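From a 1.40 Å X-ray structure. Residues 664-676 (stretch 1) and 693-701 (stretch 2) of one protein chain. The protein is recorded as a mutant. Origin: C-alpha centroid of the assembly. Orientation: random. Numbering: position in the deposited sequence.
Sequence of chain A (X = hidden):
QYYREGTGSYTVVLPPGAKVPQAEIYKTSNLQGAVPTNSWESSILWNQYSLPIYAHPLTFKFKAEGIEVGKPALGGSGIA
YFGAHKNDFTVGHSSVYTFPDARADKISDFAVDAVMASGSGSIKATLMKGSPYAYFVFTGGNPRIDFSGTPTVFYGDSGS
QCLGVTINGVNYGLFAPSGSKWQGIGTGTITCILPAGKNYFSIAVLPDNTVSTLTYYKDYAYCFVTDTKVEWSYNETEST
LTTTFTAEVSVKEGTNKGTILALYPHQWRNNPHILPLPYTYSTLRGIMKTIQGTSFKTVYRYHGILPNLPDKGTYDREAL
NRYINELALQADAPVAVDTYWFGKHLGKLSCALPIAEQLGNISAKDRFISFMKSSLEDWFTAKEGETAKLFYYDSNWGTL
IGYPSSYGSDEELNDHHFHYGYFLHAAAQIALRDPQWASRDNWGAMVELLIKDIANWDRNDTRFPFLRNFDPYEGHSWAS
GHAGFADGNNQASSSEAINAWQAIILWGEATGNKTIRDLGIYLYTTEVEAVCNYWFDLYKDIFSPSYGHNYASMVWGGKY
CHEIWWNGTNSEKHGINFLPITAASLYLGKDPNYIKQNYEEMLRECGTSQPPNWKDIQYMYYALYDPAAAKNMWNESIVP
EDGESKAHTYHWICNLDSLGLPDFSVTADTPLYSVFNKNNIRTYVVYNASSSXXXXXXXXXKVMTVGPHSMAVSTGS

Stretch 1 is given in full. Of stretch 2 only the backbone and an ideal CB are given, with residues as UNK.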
ATOM      1  N   PHE A 664      -0.523   3.135  23.178  1.00 17.12           N
ATOM      2  CA  PHE A 664       0.371   3.684  22.164  1.00 18.65           C
ATOM      3  C   PHE A 664       1.238   4.833  22.662  1.00 17.91           C
ATOM      4  O   PHE A 664       1.952   5.445  21.887  1.00 20.76           O
ATOM      5  CB  PHE A 664      -0.469   4.115  20.970  1.00 21.97           C
ATOM      6  CG  PHE A 664      -1.149   2.964  20.311  1.00 25.12           C
ATOM      7  CD1 PHE A 664      -0.444   2.145  19.440  1.00 29.65           C
ATOM      8  CD2 PHE A 664      -2.443   2.608  20.667  1.00 24.46           C
ATOM      9  CE1 PHE A 664      -1.054   1.051  18.843  1.00 33.18           C
ATOM     10  CE2 PHE A 664      -3.035   1.528  20.085  1.00 24.65           C
ATOM     11  CZ  PHE A 664      -2.349   0.753  19.180  1.00 27.85           C
ATOM     12  N   SER A 665       1.198   5.130  23.959  1.00 16.81           N
ATOM     13  CA  SER A 665       1.968   6.237  24.510  1.00 17.37           C
ATOM     14  C   SER A 665       3.349   5.805  25.027  1.00 16.71           C
ATOM     15  O   SER A 665       4.080   6.632  25.582  1.00 18.35           O
ATOM     16  CB  SER A 665       1.188   6.926  25.623  1.00 19.10           C
ATOM     17  OG  SER A 665       1.134   6.132  26.776  1.00 22.21           O
ATOM     18  N   VAL A 666       3.671   4.526  24.879  1.00 17.21           N
ATOM     19  CA  VAL A 666       4.926   3.949  25.375  1.00 17.86           C
ATOM     20  C   VAL A 666       5.581   3.153  24.265  1.00 18.72           C
ATOM     21  O   VAL A 666       4.930   2.291  23.658  1.00 22.09           O
ATOM     22  CB  VAL A 666       4.676   2.960  26.533  1.00 20.96           C
ATOM     23  CG1 VAL A 666       5.993   2.425  27.116  1.00 20.41           C
ATOM     24  CG2 VAL A 666       3.863   3.589  27.612  1.00 24.24           C
ATOM     25  N   THR A 667       6.879   3.367  24.059  1.00 16.74           N
ATOM     26  CA  THR A 667       7.651   2.579  23.109  1.00 17.10           C
ATOM     27  C   THR A 667       8.786   1.835  23.804  1.00 16.00           C
ATOM     28  O   THR A 667       9.026   2.034  24.998  1.00 17.29           O
ATOM     29  CB  THR A 667       8.147   3.445  21.950  1.00 18.72           C
ATOM     30  OG1 THR A 667       8.911   4.538  22.468  1.00 21.07           O
ATOM     31  CG2 THR A 667       6.958   3.992  21.150  1.00 20.89           C
ATOM     32  N   ALA A 668       9.496   1.014  23.043  1.00 15.92           N
ATOM     33  CA  ALA A 668      10.575   0.189  23.577  1.00 14.52           C
ATOM     34  C   ALA A 668      11.675   0.038  22.561  1.00 14.91           C
ATOM     35  O   ALA A 668      11.435   0.135  21.342  1.00 15.58           O
ATOM     36  CB  ALA A 668      10.065  -1.189  24.000  1.00 15.96           C
ATOM     37  N   ASP A 669      12.869  -0.262  23.068  1.00 15.21           N
ATOM     38  CA  ASP A 669      14.078  -0.419  22.252  1.00 15.64           C
ATOM     39  C   ASP A 669      14.290  -1.841  21.699  1.00 14.94           C
ATOM     40  O   ASP A 669      15.395  -2.397  21.723  1.00 16.16           O
ATOM     41  CB  ASP A 669      15.316   0.091  22.997  1.00 17.26           C
ATOM     42  CG  ASP A 669      15.656  -0.702  24.251  1.00 17.50           C
ATOM     43  OD1 ASP A 669      14.904  -1.630  24.638  1.00 17.27           O
ATOM     44  OD2 ASP A 669      16.679  -0.331  24.864  1.00 20.30           O
ATOM     45  N   THR A 670      13.210  -2.427  21.186  1.00 14.84           N
ATOM     46  CA  THR A 670      13.239  -3.770  20.615  1.00 15.22           C
ATOM     47  C   THR A 670      12.147  -3.873  19.549  1.00 15.09           C
ATOM     48  O   THR A 670      11.190  -3.116  19.603  1.00 15.12           O
ATOM     49  CB  THR A 670      13.083  -4.836  21.742  1.00 15.71           C
ATOM     50  OG1 THR A 670      13.637  -6.075  21.331  1.00 16.67           O
ATOM     51  CG2 THR A 670      11.636  -4.997  22.157  1.00 16.10           C
ATOM     52  N   PRO A 671      12.266  -4.831  18.594  1.00 15.03           N
ATOM     53  CA  PRO A 671      11.253  -4.829  17.520  1.00 15.95           C
ATOM     54  C   PRO A 671       9.951  -5.537  17.880  1.00 14.37           C
ATOM     55  O   PRO A 671       8.921  -5.183  17.332  1.00 14.79           O
ATOM     56  CB  PRO A 671      11.924  -5.553  16.357  1.00 17.09           C
ATOM     57  CG  PRO A 671      13.238  -6.024  16.839  1.00 21.76           C
ATOM     58  CD  PRO A 671      13.515  -5.507  18.210  1.00 16.76           C
ATOM     59  N   LEU A 672       9.977  -6.534  18.774  1.00 14.27           N
ATOM     60  CA  LEU A 672       8.792  -7.360  19.035  1.00 14.33           C
ATOM     61  C   LEU A 672       8.346  -7.113  20.473  1.00 14.34           C
ATOM     62  O   LEU A 672       8.898  -7.662  21.422  1.00 15.05           O
ATOM     63  CB  LEU A 672       9.077  -8.825  18.761  1.00 15.30           C
ATOM     64  CG  LEU A 672       9.655  -9.165  17.378  1.00 14.97           C
ATOM     65  CD1 LEU A 672       9.903 -10.675  17.278  1.00 16.03           C
ATOM     66  CD2 LEU A 672       8.768  -8.673  16.266  1.00 15.85           C
ATOM     67  N   TYR A 673       7.353  -6.253  20.620  1.00 14.01           N
ATOM     68  CA  TYR A 673       6.784  -5.914  21.909  1.00 14.25           C
ATOM     69  C   TYR A 673       5.375  -5.381  21.717  1.00 13.63           C
ATOM     70  O   TYR A 673       4.978  -5.046  20.602  1.00 14.25           O
ATOM     71  CB  TYR A 673       7.627  -4.882  22.658  1.00 13.90           C
ATOM     72  CG  TYR A 673       7.599  -3.484  22.057  1.00 15.05           C
ATOM     73  CD1 TYR A 673       8.442  -3.135  21.000  1.00 14.72           C
ATOM     74  CD2 TYR A 673       6.772  -2.510  22.588  1.00 15.24           C
ATOM     75  CE1 TYR A 673       8.423  -1.841  20.471  1.00 15.87           C
ATOM     76  CE2 TYR A 673       6.746  -1.227  22.085  1.00 15.55           C
ATOM     77  CZ  TYR A 673       7.587  -0.882  21.044  1.00 14.48           C
ATOM     78  OH  TYR A 673       7.550   0.422  20.604  1.00 17.07           O
ATOM     79  N   SER A 674       4.638  -5.306  22.817  1.00 13.66           N
ATOM     80  CA  SER A 674       3.416  -4.491  22.901  1.00 14.25           C
ATOM     81  C   SER A 674       3.147  -4.151  24.362  1.00 15.20           C
ATOM     82  O   SER A 674       3.521  -4.923  25.276  1.00 15.88           O
ATOM     83  CB  SER A 674       2.189  -5.145  22.248  1.00 15.58           C
ATOM     84  OG  SER A 674       2.307  -5.185  20.834  1.00 17.77           O
ATOM     85  N   VAL A 675       2.482  -3.028  24.575  1.00 14.14           N
ATOM     86  CA  VAL A 675       2.093  -2.579  25.900  1.00 15.11           C
ATOM     87  C   VAL A 675       0.589  -2.458  25.953  1.00 14.27           C
ATOM     88  O   VAL A 675      -0.046  -1.967  25.013  1.00 15.88           O
ATOM     89  CB  VAL A 675       2.733  -1.229  26.272  1.00 16.26           C
ATOM     90  CG1 VAL A 675       2.408  -0.834  27.714  1.00 18.02           C
ATOM     91  CG2 VAL A 675       4.252  -1.297  26.062  1.00 16.84           C
ATOM     92  N   PHE A 676       0.026  -2.941  27.055  1.00 14.43           N
ATOM     93  CA  PHE A 676      -1.410  -2.952  27.304  1.00 15.39           C
ATOM     94  C   PHE A 676      -1.693  -2.188  28.596  1.00 16.20           C
ATOM     95  O   PHE A 676      -0.834  -2.130  29.490  1.00 17.74           O
ATOM     96  CB  PHE A 676      -1.905  -4.400  27.420  1.00 15.25           C
ATOM     97  CG  PHE A 676      -1.598  -5.253  26.222  1.00 14.55           C
ATOM     98  CD1 PHE A 676      -0.355  -5.854  26.067  1.00 14.71           C
ATOM     99  CD2 PHE A 676      -2.537  -5.415  25.213  1.00 15.65           C
ATOM    100  CE1 PHE A 676      -0.067  -6.611  24.944  1.00 15.18           C
ATOM    101  CE2 PHE A 676      -2.249  -6.167  24.086  1.00 15.72           C
ATOM    102  CZ  PHE A 676      -1.014  -6.768  23.954  1.00 16.06           C
ATOM    103  N   UNK A 693      20.096 -13.367  25.478  1.00 26.75           N
ATOM    104  CA  UNK A 693      19.220 -12.575  26.344  1.00 24.68           C
ATOM    105  C   UNK A 693      19.245 -11.096  25.944  1.00 23.80           C
ATOM    106  O   UNK A 693      20.272 -10.588  25.493  1.00 24.40           O
ATOM    107  CB  UNK A 693      19.637 -12.732  27.808  1.00 24.68           C
ATOM    108  N   UNK A 694      18.091 -10.441  26.087  1.00 20.96           N
ATOM    109  CA  UNK A 694      17.911  -9.024  25.750  1.00 21.57           C
ATOM    110  C   UNK A 694      17.504  -8.269  26.986  1.00 19.44           C
ATOM    111  O   UNK A 694      16.712  -8.767  27.799  1.00 22.26           O
ATOM    112  CB  UNK A 694      16.870  -8.839  24.644  1.00 21.57           C
ATOM    113  N   UNK A 695      18.033  -7.062  27.142  1.00 20.35           N
ATOM    114  CA  UNK A 695      17.498  -6.105  28.085  1.00 20.04           C
ATOM    115  C   UNK A 695      16.667  -5.119  27.284  1.00 20.06           C
ATOM    116  O   UNK A 695      17.202  -4.450  26.389  1.00 20.34           O
ATOM    117  CB  UNK A 695      18.604  -5.406  28.878  1.00 20.04           C
ATOM    118  N   UNK A 696      15.379  -5.050  27.597  1.00 17.73           N
ATOM    119  CA  UNK A 696      14.416  -4.180  26.893  1.00 16.48           C
ATOM    120  C   UNK A 696      13.981  -3.090  27.842  1.00 16.69           C
ATOM    121  O   UNK A 696      13.514  -3.361  28.962  1.00 17.49           O
ATOM    122  CB  UNK A 696      13.206  -4.966  26.384  1.00 16.48           C
ATOM    123  N   UNK A 697      14.121  -1.851  27.373  1.00 16.17           N
ATOM    124  CA  UNK A 697      13.772  -0.672  28.136  1.00 16.03           C
ATOM    125  C   UNK A 697      12.652   0.068  27.444  1.00 15.85           C
ATOM    126  O   UNK A 697      12.733   0.320  26.242  1.00 16.58           O
ATOM    127  CB  UNK A 697      14.987   0.239  28.325  1.00 16.03           C
ATOM    128  N   UNK A 698      11.609   0.402  28.200  1.00 14.26           N
ATOM    129  CA  UNK A 698      10.443   1.138  27.707  1.00 14.96           C
ATOM    130  C   UNK A 698      10.577   2.613  28.052  1.00 15.19           C
ATOM    131  O   UNK A 698      11.287   2.996  28.988  1.00 16.34           O
ATOM    132  CB  UNK A 698       9.150   0.569  28.294  1.00 14.96           C
ATOM    133  N   UNK A 699       9.829   3.439  27.321  1.00 15.31           N
ATOM    134  CA  UNK A 699       9.948   4.895  27.469  1.00 16.54           C
ATOM    135  C   UNK A 699       9.426   5.432  28.802  1.00 16.12           C
ATOM    136  O   UNK A 699       9.728   6.571  29.192  1.00 18.00           O
ATOM    137  CB  UNK A 699       9.197   5.584  26.328  1.00 16.54           C
ATOM    138  N   UNK A 700       8.634   4.604  29.505  1.00 16.12           N
ATOM    139  CA  UNK A 700       8.184   4.952  30.857  1.00 17.27           C
ATOM    140  C   UNK A 700       9.116   4.430  31.970  1.00 16.86           C
ATOM    141  O   UNK A 700       8.783   4.568  33.142  1.00 19.04           O
ATOM    142  CB  UNK A 700       6.774   4.400  31.077  1.00 17.27           C
ATOM    143  N   UNK A 701      10.266   3.872  31.604  1.00 16.82           N
ATOM    144  CA  UNK A 701      11.208   3.347  32.586  1.00 17.15           C
ATOM    145  C   UNK A 701      11.157   1.865  32.868  1.00 17.39           C
ATOM    146  O   UNK A 701      12.074   1.323  33.487  1.00 19.08           O
ATOM    147  CB  UNK A 701      10.994   4.084  33.910  1.00 17.15           C
TER

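Position 693 has no atom of stretch 1 within 5.5 Å of its ideal CB, so almost any residue would suit; it is Ala 693, which makes no contact.

At 694, CA-to-CB points toward stretch 1, but the nearest atom to the ideal CB, Thr 670 OG1, is 5.4 Å away. A long side chain with a polar end would suit. The residue is Lys 694: its NZ donates to water 3 (2.9 Å to the water O), which is also hydrogen-bonded to Thr 670 OG1 (2.7 Å from that O).

Position 695 points sideways into open space, where many polar residues would fit. It is Lys 695, whose side chain leads away.

At 696, CA-to-CB points sideways. The ideal CB lies 4.1 Å from Asp 669 OD1 and 4.5 Å from Thr 670 CG2, with Ala 668 CB at 5.5 Å. A small polar side chain is conceivable, but the two methyls suit a small or branched aliphatic one. Val 696 fits: its CG1 reaches Thr 670 CG2 at 3.7 Å and Ala 668 CB at 3.9 Å.

At 697 the backbone is engaged whatever the side chain: N donates to Asp 669 OD1 (2.9 Å) and O accepts from Asp 669 N (3.2 Å). The ideal CB lies 3.9 Å from Asp 669 OD2, so a carboxylate would be unwelcome and a small donor suitable. In Thr 697, OG1 donates to water 2 (2.8 Å to its O), which in turn donates to Asp 669 OD2 (2.7 Å from that O).

Position 698 pairs with Ala 668 in a single beta bridge. Its CB points sideways, 3.8 Å from Val 666 CG1 and 4.7 Å from Ala 668 CB, and Tyr 673 and Val 675 lie farther along. A large apolar side chain, aliphatic or aromatic, could span these. Phe 698 does so: Ala 668 CB sits over one ring face, 3.5 Å from Phe 698 CD2, while CE2 approaches Val 675 CG2 (3.6 Å) and the ring edge is directed toward the face of Tyr 673.

At 699, CB points toward stretch 1, and the free amide of Thr 667 calls for a short acceptor such as serine, threonine or aspartate. Ser 699 OG accepts from Thr 667 N (3.1 Å), while Ser 699 N donates to Thr 667 O (2.8 Å).

Position 700, within a type I turn, suits polar residues; Asp 700 brings OD2 within 4.0 Å of Val 666 CG2.

At 701, phi/psi of 97/-11° would jam a CB against the preceding carbonyl O, so glycine is expected: Gly 701.

Stretch 2, residues 693-701: AKKVTFSDG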
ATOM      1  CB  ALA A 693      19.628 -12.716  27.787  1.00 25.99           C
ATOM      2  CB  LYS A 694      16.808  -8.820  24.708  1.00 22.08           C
ATOM      3  CG  LYS A 694      17.180  -9.033  23.263  1.00 23.81           C
ATOM      4  CD  LYS A 694      15.957  -8.751  22.390  1.00 22.77           C
ATOM      5  CE  LYS A 694      16.226  -9.067  20.927  1.00 24.37           C
ATOM      6  NZ  LYS A 694      17.311  -8.171  20.403  1.00 22.85           N
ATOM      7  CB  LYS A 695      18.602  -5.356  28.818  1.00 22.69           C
ATOM      8  CG  LYS A 695      18.074  -4.338  29.814  1.00 25.29           C
ATOM      9  CD  LYS A 695      19.183  -3.422  30.321  1.00 32.84           C
ATOM     10  CE  LYS A 695      19.791  -3.911  31.602  1.00 40.10           C
ATOM     11  NZ  LYS A 695      20.656  -2.826  32.152  1.00 46.25           N
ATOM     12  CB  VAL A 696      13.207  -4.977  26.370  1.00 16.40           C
ATOM     13  CG1 VAL A 696      12.219  -4.028  25.679  1.00 16.98           C
ATOM     14  CG2 VAL A 696      13.675  -6.100  25.451  1.00 17.93           C
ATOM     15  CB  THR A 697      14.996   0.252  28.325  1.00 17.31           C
ATOM     16  OG1 THR A 697      16.062  -0.498  28.934  1.00 18.55           O
ATOM     17  CG2 THR A 697      14.664   1.446  29.195  1.00 18.30           C
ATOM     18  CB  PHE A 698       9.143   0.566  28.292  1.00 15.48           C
ATOM     19  CG  PHE A 698       8.849  -0.851  27.837  1.00 15.16           C
ATOM     20  CD1 PHE A 698       9.481  -1.948  28.448  1.00 16.00           C
ATOM     21  CD2 PHE A 698       7.938  -1.103  26.835  1.00 14.84           C
ATOM     22  CE1 PHE A 698       9.233  -3.235  28.016  1.00 16.09           C
ATOM     23  CE2 PHE A 698       7.666  -2.387  26.417  1.00 15.19           C
ATOM     24  CZ  PHE A 698       8.337  -3.457  27.011  1.00 15.81           C
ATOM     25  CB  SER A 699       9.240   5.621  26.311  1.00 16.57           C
ATOM     26  OG  SER A 699       7.854   5.322  26.261  1.00 16.57           O
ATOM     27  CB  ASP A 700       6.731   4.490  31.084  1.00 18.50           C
ATOM     28  CG  ASP A 700       6.571   2.979  31.030  1.00 18.23           C
ATOM     29  OD1 ASP A 700       7.597   2.269  30.904  1.00 17.53           O
ATOM     30  OD2 ASP A 700       5.405   2.529  31.109  1.00 19.65           O
TER
HETATM   31  O   HOH W   1       6.229   7.034  27.664  1.00 23.64           O
HETATM   32  O   HOH W   2      17.511  -1.774  26.931  1.00 20.35           O
HETATM   33  O   HOH W   3      16.313  -5.540  21.158  1.00 21.18           O
HETATM   34  O   HOH W   4      16.550  -4.201  23.645  1.00 21.67           O
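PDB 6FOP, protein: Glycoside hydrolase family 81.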